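Local coordinates for protein putative alpha-L-fucosidase (PDB 3GZA) that is probably an alpha-L-fucosidase of glycosyl hydrolase family 29, hydrolysing terminal alpha-L-fucose linkages, at residues A76-T81 and F86-S91; A80-G85 and W180-A185. All coordinates share one frame; numbering follows the deposited sequence.

Contact 1: residues A76-T81 and F86-S91; sequences AVLTAT and FGLWQS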
ATOM      1  N   ALA A  76     -10.135 -23.409 -13.676  1.00 25.54           N
ATOM      2  CA  ALA A  76      -9.262 -22.279 -14.094  1.00 25.06           C
ATOM      3  C   ALA A  76      -9.002 -21.455 -12.826  1.00 26.16           C
ATOM      4  O   ALA A  76      -9.904 -21.216 -12.044  1.00 26.51           O
ATOM      5  CB  ALA A  76      -9.915 -21.416 -15.208  1.00 25.65           C
ATOM      6  N   VAL A  77      -7.754 -21.060 -12.672  1.00 24.40           N
ATOM      7  CA  VAL A  77      -7.255 -20.347 -11.493  1.00 25.38           C
ATOM      8  C   VAL A  77      -6.607 -19.048 -11.917  1.00 26.21           C
ATOM      9  O   VAL A  77      -5.878 -19.002 -12.899  1.00 25.62           O
ATOM     10  CB  VAL A  77      -6.223 -21.257 -10.770  1.00 25.02           C
ATOM     11  CG1 VAL A  77      -5.650 -20.613  -9.490  1.00 26.96           C
ATOM     12  CG2 VAL A  77      -6.822 -22.650 -10.452  1.00 28.62           C
ATOM     13  N   LEU A  78      -6.835 -17.981 -11.146  1.00 25.94           N
ATOM     14  CA  LEU A  78      -6.231 -16.684 -11.377  1.00 25.83           C
ATOM     15  C   LEU A  78      -5.391 -16.226 -10.213  1.00 27.07           C
ATOM     16  O   LEU A  78      -5.772 -16.419  -9.075  1.00 25.30           O
ATOM     17  CB  LEU A  78      -7.352 -15.629 -11.563  1.00 26.93           C
ATOM     18  CG  LEU A  78      -6.910 -14.174 -11.697  1.00 26.19           C
ATOM     19  CD1 LEU A  78      -5.977 -13.927 -12.915  1.00 27.30           C
ATOM     20  CD2 LEU A  78      -8.119 -13.167 -11.736  1.00 26.26           C
ATOM     21  N   THR A  79      -4.213 -15.676 -10.508  1.00 25.67           N
ATOM     22  CA  THR A  79      -3.363 -15.080  -9.499  1.00 25.90           C
ATOM     23  C   THR A  79      -3.986 -13.779  -8.996  1.00 27.03           C
ATOM     24  O   THR A  79      -3.882 -12.724  -9.648  1.00 27.64           O
ATOM     25  CB  THR A  79      -1.955 -14.791 -10.025  1.00 26.59           C
ATOM     26  OG1 THR A  79      -2.058 -13.902 -11.135  1.00 26.41           O
ATOM     27  CG2 THR A  79      -1.231 -16.060 -10.475  1.00 26.80           C
ATOM     28  N   ALA A  80      -4.645 -13.825  -7.851  1.00 25.81           N
ATOM     29  CA  ALA A  80      -5.163 -12.634  -7.220  1.00 26.20           C
ATOM     30  C   ALA A  80      -4.051 -11.709  -6.772  1.00 26.29           C
ATOM     31  O   ALA A  80      -4.194 -10.487  -6.841  1.00 26.01           O
ATOM     32  CB  ALA A  80      -6.053 -12.999  -6.040  1.00 26.15           C
ATOM     33  N   THR A  81      -2.998 -12.301  -6.238  1.00 25.88           N
ATOM     34  CA  THR A  81      -1.703 -11.625  -5.990  1.00 26.69           C
ATOM     35  C   THR A  81      -0.598 -12.607  -6.416  1.00 26.53           C
ATOM     36  O   THR A  81      -0.846 -13.817  -6.609  1.00 26.10           O
ATOM     37  CB  THR A  81      -1.386 -11.297  -4.547  1.00 26.71           C
ATOM     38  OG1 THR A  81      -1.298 -12.528  -3.765  1.00 26.91           O
ATOM     39  CG2 THR A  81      -2.449 -10.353  -3.930  1.00 26.26           C
ATOM     40  N   PHE A  86       0.397  -6.423  -5.502  1.00 24.91           N
ATOM     41  CA  PHE A  86      -0.795  -5.846  -6.061  1.00 25.65           C
ATOM     42  C   PHE A  86      -1.867  -6.882  -6.133  1.00 25.03           C
ATOM     43  O   PHE A  86      -1.606  -8.001  -6.567  1.00 26.35           O
ATOM     44  CB  PHE A  86      -0.505  -5.394  -7.463  1.00 24.67           C
ATOM     45  CG  PHE A  86      -1.607  -4.552  -8.070  1.00 25.09           C
ATOM     46  CD1 PHE A  86      -1.817  -3.261  -7.632  1.00 25.42           C
ATOM     47  CD2 PHE A  86      -2.385  -5.058  -9.076  1.00 27.45           C
ATOM     48  CE1 PHE A  86      -2.767  -2.454  -8.184  1.00 27.07           C
ATOM     49  CE2 PHE A  86      -3.369  -4.261  -9.634  1.00 28.14           C
ATOM     50  CZ  PHE A  86      -3.565  -2.962  -9.184  1.00 25.90           C
ATOM     51  N   GLY A  87      -3.087  -6.501  -5.811  1.00 23.96           N
ATOM     52  CA  GLY A  87      -4.193  -7.400  -5.858  1.00 23.83           C
ATOM     53  C   GLY A  87      -5.243  -7.098  -6.922  1.00 25.08           C
ATOM     54  O   GLY A  87      -5.684  -5.976  -7.064  1.00 26.23           O
ATOM     55  N   LEU A  88      -5.661  -8.124  -7.652  1.00 25.22           N
ATOM     56  CA  LEU A  88      -6.606  -8.001  -8.768  1.00 25.27           C
ATOM     57  C   LEU A  88      -8.079  -8.062  -8.359  1.00 25.53           C
ATOM     58  O   LEU A  88      -8.925  -8.578  -9.097  1.00 25.45           O
ATOM     59  CB  LEU A  88      -6.310  -9.062  -9.833  1.00 25.44           C
ATOM     60  CG  LEU A  88      -4.881  -9.054 -10.394  1.00 26.34           C
ATOM     61  CD1 LEU A  88      -4.827 -10.092 -11.546  1.00 27.49           C
ATOM     62  CD2 LEU A  88      -4.497  -7.665 -10.881  1.00 26.53           C
ATOM     63  N   TRP A  89      -8.427  -7.471  -7.220  1.00 25.08           N
ATOM     64  CA  TRP A  89      -9.799  -7.430  -6.754  1.00 24.76           C
ATOM     65  C   TRP A  89     -10.019  -6.130  -5.979  1.00 24.41           C
ATOM     66  O   TRP A  89      -9.069  -5.388  -5.716  1.00 25.00           O
ATOM     67  CB  TRP A  89     -10.187  -8.685  -5.937  1.00 26.38           C
ATOM     68  CG  TRP A  89      -9.698  -8.783  -4.513  1.00 24.07           C
ATOM     69  CD1 TRP A  89     -10.439  -8.591  -3.388  1.00 24.45           C
ATOM     70  CD2 TRP A  89      -8.370  -9.117  -4.054  1.00 23.52           C
ATOM     71  NE1 TRP A  89      -9.674  -8.823  -2.281  1.00 24.78           N
ATOM     72  CE2 TRP A  89      -8.411  -9.146  -2.660  1.00 25.41           C
ATOM     73  CE3 TRP A  89      -7.184  -9.472  -4.688  1.00 24.23           C
ATOM     74  CZ2 TRP A  89      -7.271  -9.408  -1.888  1.00 25.20           C
ATOM     75  CZ3 TRP A  89      -6.045  -9.784  -3.910  1.00 24.40           C
ATOM     76  CH2 TRP A  89      -6.116  -9.739  -2.530  1.00 25.87           C
ATOM     77  N   GLN A  90     -11.279  -5.923  -5.588  1.00 25.19           N
ATOM     78  CA  GLN A  90     -11.687  -4.783  -4.744  1.00 24.15           C
ATOM     79  C   GLN A  90     -11.470  -5.180  -3.277  1.00 24.06           C
ATOM     80  O   GLN A  90     -12.385  -5.636  -2.606  1.00 26.52           O
ATOM     81  CB  GLN A  90     -13.139  -4.453  -4.969  1.00 24.80           C
ATOM     82  CG  GLN A  90     -13.363  -3.785  -6.312  1.00 22.92           C
ATOM     83  CD  GLN A  90     -12.932  -2.310  -6.354  1.00 24.42           C
ATOM     84  OE1 GLN A  90     -13.359  -1.501  -5.525  1.00 25.37           O
ATOM     85  NE2 GLN A  90     -12.090  -1.976  -7.326  1.00 23.49           N
ATOM     86  N   SER A  91     -10.267  -4.929  -2.769  1.00 24.43           N
ATOM     87  CA  SER A  91      -9.976  -5.316  -1.387  1.00 23.80           C
ATOM     88  C   SER A  91     -10.159  -4.136  -0.447  1.00 24.63           C
ATOM     89  O   SER A  91      -9.963  -2.992  -0.845  1.00 24.30           O
ATOM     90  CB  SER A  91      -8.509  -5.757  -1.243  1.00 24.63           C
ATOM     91  OG  SER A  91      -8.203  -6.170   0.080  1.00 23.93           O
TER
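Leu-78, near the end of the barrel strand 75-79, meets Leu-88 methyl to methyl, the two CD1 atoms 4.2 Å apart. Both CB atoms point toward the opposite segment, and branched apolar groups suit a place that helix 110-121 covers, with Ile-110 and Phe-114 against Leu-78. Thr-79 contributes its backbone: its O lies 3.4 Å from Leu-88 CD1, while its hydroxyl turns elsewhere, to the backbone N of Tyr-28. Ala-80 carries the polar part of the contact. Its O accepts the N-H of Leu-88 at 2.9 Å, a fairly straight bond (163° at the hydrogen) lying in the carbonyl plane, and Gly-87 CA adds a CA-H...O contact to Ala-80 O at 3.2 Å. The same oxygen also sits in plane at the edge of the Trp-89 ring, beside CZ3. Ala-80 CB meets this ring too, at CZ3, and a small methyl suits a place where the indole and Leu-169 of helix 148-171 both press close. Thr-81 brings its CG2 in plane to the indole edge, 3.6 Å from Trp-89 CZ3, while its OG1 bonds to Gly-130 N. Trp-89 reaches back because chi1 of 77° sets CG between its backbone N and carbonyl carbon. Gly-87 fits beside it, since a CB there would collide with CZ3. Replacing Trp-89 by an alanine would probably open a gap beside Ala-80 and Thr-81 and deprive Glu-168 of its NE1 donor. Between these two segments a single backbone hydrogen bond sets the register, and apolar side chains pack around it.

Contact 2: residues A80-G85 and W180-A185; sequences ATHETG and WFDGGA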
ATOM      1  N   ALA A  80      -4.645 -13.825  -7.851  1.00 25.81           N
ATOM      2  CA  ALA A  80      -5.163 -12.634  -7.220  1.00 26.20           C
ATOM      3  C   ALA A  80      -4.051 -11.709  -6.772  1.00 26.29           C
ATOM      4  O   ALA A  80      -4.194 -10.487  -6.841  1.00 26.01           O
ATOM      5  CB  ALA A  80      -6.053 -12.999  -6.040  1.00 26.15           C
ATOM      6  N   THR A  81      -2.998 -12.301  -6.238  1.00 25.88           N
ATOM      7  CA  THR A  81      -1.703 -11.625  -5.990  1.00 26.69           C
ATOM      8  C   THR A  81      -0.598 -12.607  -6.416  1.00 26.53           C
ATOM      9  O   THR A  81      -0.846 -13.817  -6.609  1.00 26.10           O
ATOM     10  CB  THR A  81      -1.386 -11.297  -4.547  1.00 26.71           C
ATOM     11  OG1 THR A  81      -1.298 -12.528  -3.765  1.00 26.91           O
ATOM     12  CG2 THR A  81      -2.449 -10.353  -3.930  1.00 26.26           C
ATOM     13  N   HIS A  82       0.613 -12.071  -6.568  1.00 25.24           N
ATOM     14  CA  HIS A  82       1.750 -12.855  -6.955  1.00 24.96           C
ATOM     15  C   HIS A  82       2.950 -12.364  -6.158  1.00 25.07           C
ATOM     16  O   HIS A  82       3.094 -12.760  -4.999  1.00 27.36           O
ATOM     17  CB  HIS A  82       1.912 -12.957  -8.473  1.00 25.61           C
ATOM     18  CG  HIS A  82       2.968 -13.911  -8.887  1.00 26.07           C
ATOM     19  ND1 HIS A  82       4.208 -13.499  -9.285  1.00 26.97           N
ATOM     20  CD2 HIS A  82       2.982 -15.264  -8.936  1.00 25.17           C
ATOM     21  CE1 HIS A  82       4.952 -14.553  -9.574  1.00 27.42           C
ATOM     22  NE2 HIS A  82       4.239 -15.650  -9.347  1.00 26.13           N
ATOM     23  N   GLU A  83       3.815 -11.509  -6.729  1.00 24.87           N
ATOM     24  CA  GLU A  83       4.998 -11.033  -6.056  1.00 24.72           C
ATOM     25  C   GLU A  83       5.062  -9.534  -5.812  1.00 24.15           C
ATOM     26  O   GLU A  83       5.783  -9.109  -4.932  1.00 24.12           O
ATOM     27  CB  GLU A  83       6.247 -11.403  -6.870  1.00 25.34           C
ATOM     28  CG  GLU A  83       6.530 -12.920  -6.931  1.00 25.54           C
ATOM     29  CD  GLU A  83       7.499 -13.305  -8.037  1.00 27.38           C
ATOM     30  OE1 GLU A  83       7.703 -12.510  -9.000  1.00 26.22           O
ATOM     31  OE2 GLU A  83       7.987 -14.438  -7.995  1.00 24.96           O
ATOM     32  N   THR A  84       4.323  -8.720  -6.557  1.00 24.71           N
ATOM     33  CA  THR A  84       4.455  -7.261  -6.388  1.00 24.45           C
ATOM     34  C   THR A  84       3.718  -6.763  -5.160  1.00 25.34           C
ATOM     35  O   THR A  84       3.982  -5.671  -4.690  1.00 25.13           O
ATOM     36  CB  THR A  84       3.937  -6.468  -7.589  1.00 24.32           C
ATOM     37  OG1 THR A  84       2.502  -6.573  -7.664  1.00 25.22           O
ATOM     38  CG2 THR A  84       4.611  -6.916  -8.916  1.00 26.27           C
ATOM     39  N   GLY A  85       2.772  -7.569  -4.703  1.00 24.15           N
ATOM     40  CA  GLY A  85       1.844  -7.208  -3.666  1.00 24.74           C
ATOM     41  C   GLY A  85       0.523  -6.693  -4.194  1.00 23.69           C
ATOM     42  O   GLY A  85      -0.382  -6.528  -3.376  1.00 24.88           O
ATOM     43  N   TRP A 180      -4.647 -21.814  -4.036  1.00 25.01           N
ATOM     44  CA  TRP A 180      -3.264 -22.157  -4.312  1.00 24.55           C
ATOM     45  C   TRP A 180      -2.389 -21.023  -3.832  1.00 25.19           C
ATOM     46  O   TRP A 180      -2.463 -19.915  -4.340  1.00 26.66           O
ATOM     47  CB  TRP A 180      -3.075 -22.303  -5.817  1.00 25.08           C
ATOM     48  CG  TRP A 180      -1.706 -22.675  -6.369  1.00 24.82           C
ATOM     49  CD1 TRP A 180      -0.485 -22.626  -5.734  1.00 25.25           C
ATOM     50  CD2 TRP A 180      -1.427 -23.074  -7.718  1.00 25.19           C
ATOM     51  NE1 TRP A 180       0.508 -23.025  -6.574  1.00 26.50           N
ATOM     52  CE2 TRP A 180      -0.038 -23.302  -7.806  1.00 24.88           C
ATOM     53  CE3 TRP A 180      -2.225 -23.286  -8.852  1.00 27.22           C
ATOM     54  CZ2 TRP A 180       0.572 -23.701  -8.977  1.00 27.45           C
ATOM     55  CZ3 TRP A 180      -1.610 -23.693 -10.020  1.00 28.61           C
ATOM     56  CH2 TRP A 180      -0.223 -23.843 -10.091  1.00 27.91           C
ATOM     57  N   PHE A 181      -1.552 -21.302  -2.857  1.00 24.12           N
ATOM     58  CA  PHE A 181      -0.605 -20.324  -2.354  1.00 25.30           C
ATOM     59  C   PHE A 181       0.738 -20.516  -3.026  1.00 25.66           C
ATOM     60  O   PHE A 181       1.221 -21.662  -3.128  1.00 25.82           O
ATOM     61  CB  PHE A 181      -0.437 -20.481  -0.864  1.00 24.77           C
ATOM     62  CG  PHE A 181      -1.672 -20.123  -0.083  1.00 23.99           C
ATOM     63  CD1 PHE A 181      -1.920 -18.806   0.212  1.00 27.77           C
ATOM     64  CD2 PHE A 181      -2.513 -21.086   0.433  1.00 26.57           C
ATOM     65  CE1 PHE A 181      -3.041 -18.429   0.960  1.00 27.43           C
ATOM     66  CE2 PHE A 181      -3.675 -20.698   1.158  1.00 26.97           C
ATOM     67  CZ  PHE A 181      -3.909 -19.367   1.402  1.00 26.41           C
ATOM     68  N   ASP A 182       1.351 -19.411  -3.476  1.00 25.40           N
ATOM     69  CA  ASP A 182       2.687 -19.437  -4.118  1.00 24.49           C
ATOM     70  C   ASP A 182       3.737 -20.006  -3.202  1.00 25.93           C
ATOM     71  O   ASP A 182       4.191 -19.332  -2.302  1.00 25.39           O
ATOM     72  CB  ASP A 182       3.052 -17.986  -4.531  1.00 26.16           C
ATOM     73  CG  ASP A 182       4.433 -17.852  -5.085  1.00 26.83           C
ATOM     74  OD1 ASP A 182       5.029 -18.882  -5.519  1.00 27.10           O
ATOM     75  OD2 ASP A 182       4.911 -16.684  -5.113  1.00 27.51           O
ATOM     76  N   GLY A 183       4.181 -21.211  -3.489  1.00 24.51           N
ATOM     77  CA  GLY A 183       5.113 -21.856  -2.590  1.00 24.87           C
ATOM     78  C   GLY A 183       4.536 -22.239  -1.252  1.00 25.03           C
ATOM     79  O   GLY A 183       5.282 -22.476  -0.310  1.00 25.79           O
ATOM     80  N   GLY A 184       3.210 -22.319  -1.170  1.00 24.93           N
ATOM     81  CA  GLY A 184       2.473 -22.662   0.045  1.00 24.35           C
ATOM     82  C   GLY A 184       2.324 -21.450   0.961  1.00 24.50           C
ATOM     83  O   GLY A 184       2.734 -20.354   0.623  1.00 25.57           O
ATOM     84  N   ALA A 185       1.788 -21.708   2.160  1.00 24.90           N
ATOM     85  CA  ALA A 185       1.546 -20.648   3.145  1.00 24.03           C
ATOM     86  C   ALA A 185       2.370 -20.904   4.407  1.00 25.10           C
ATOM     87  O   ALA A 185       2.052 -20.396   5.487  1.00 24.86           O
ATOM     88  CB  ALA A 185       0.045 -20.546   3.430  1.00 24.48           C
TER
HETATM   89  O   HOH W   1       4.247 -14.725  -3.298  1.00 12.45           O
HETATM   90  O   HOH W   2       7.014 -16.727  -6.936  1.00 12.51           O
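This is a water-mediated contact at the C-terminal rim of the TIM barrel, between the loops that follow strands 75-79 and 178-181. The two strands are not neighbours: strand 124-129 lies between them in the parallel sheet, and the closest CA atoms, those of His-82 and Asp-182, are 7.2 Å apart. Asp-182 bridges much of that distance. A chi1 of 175° swings the carboxylate of Asp-182 away from its own backbone N and out to the other loop, where Asp-182 OD2 stops 4.4 Å from His-82 NE2, oblique to the imidazole. The imidazole gives His-82 a flat ring that meets Phe-284 edge-to-face while its NE2 lies nearest the aspartate. Glu-83 faces the aspartate through water. Arg-44, in a salt bridge, and Tyr-38, Asn-43 and Gln-40, by hydrogen bonds, hold its carboxylate in place, with Glu-83 OE2 4.8 Å from Asp-182 OD2. Asp-182 itself is presented by a type II beta turn from Phe-181 to Gly-184, closed by Gly-184 N to Phe-181 O. At its third position Gly-183 adopts a positive phi of 68°, which glycine accepts easily. A buffer molecule, bonded through its sulfonate to Trp-180 NE1 and Gly-183 N, is consistent with a pocket here. Two waters complete the link, each donating to both of its partners. Water 2 lies 2.7 Å from Glu-83 OE2 and 2.8 Å from Asp-182 OD2, while water 1 joins His-82 O to that same OD2, at 2.8 Å from each.

Both contacts start from the same run of chain, sharing Ala-80 and Thr-81, and their centres lie about 10 Å apart on the same side of the chain's centre. In sequence, strand 75-79 comes first, then the loop through 80-85 to 86-91, and only after helix 110-121, strand 124-129 and helix 148-171 does 180-185 arrive on strand 178-181. Contact 1 is local and made by direct packing; contact 2 is long-range and made through two waters. The same loop thus packs on its own strand through apolar groups and meets the next loop but one through polar ones, at the C-terminal ends of the strands, where the active site of TIM barrels lies.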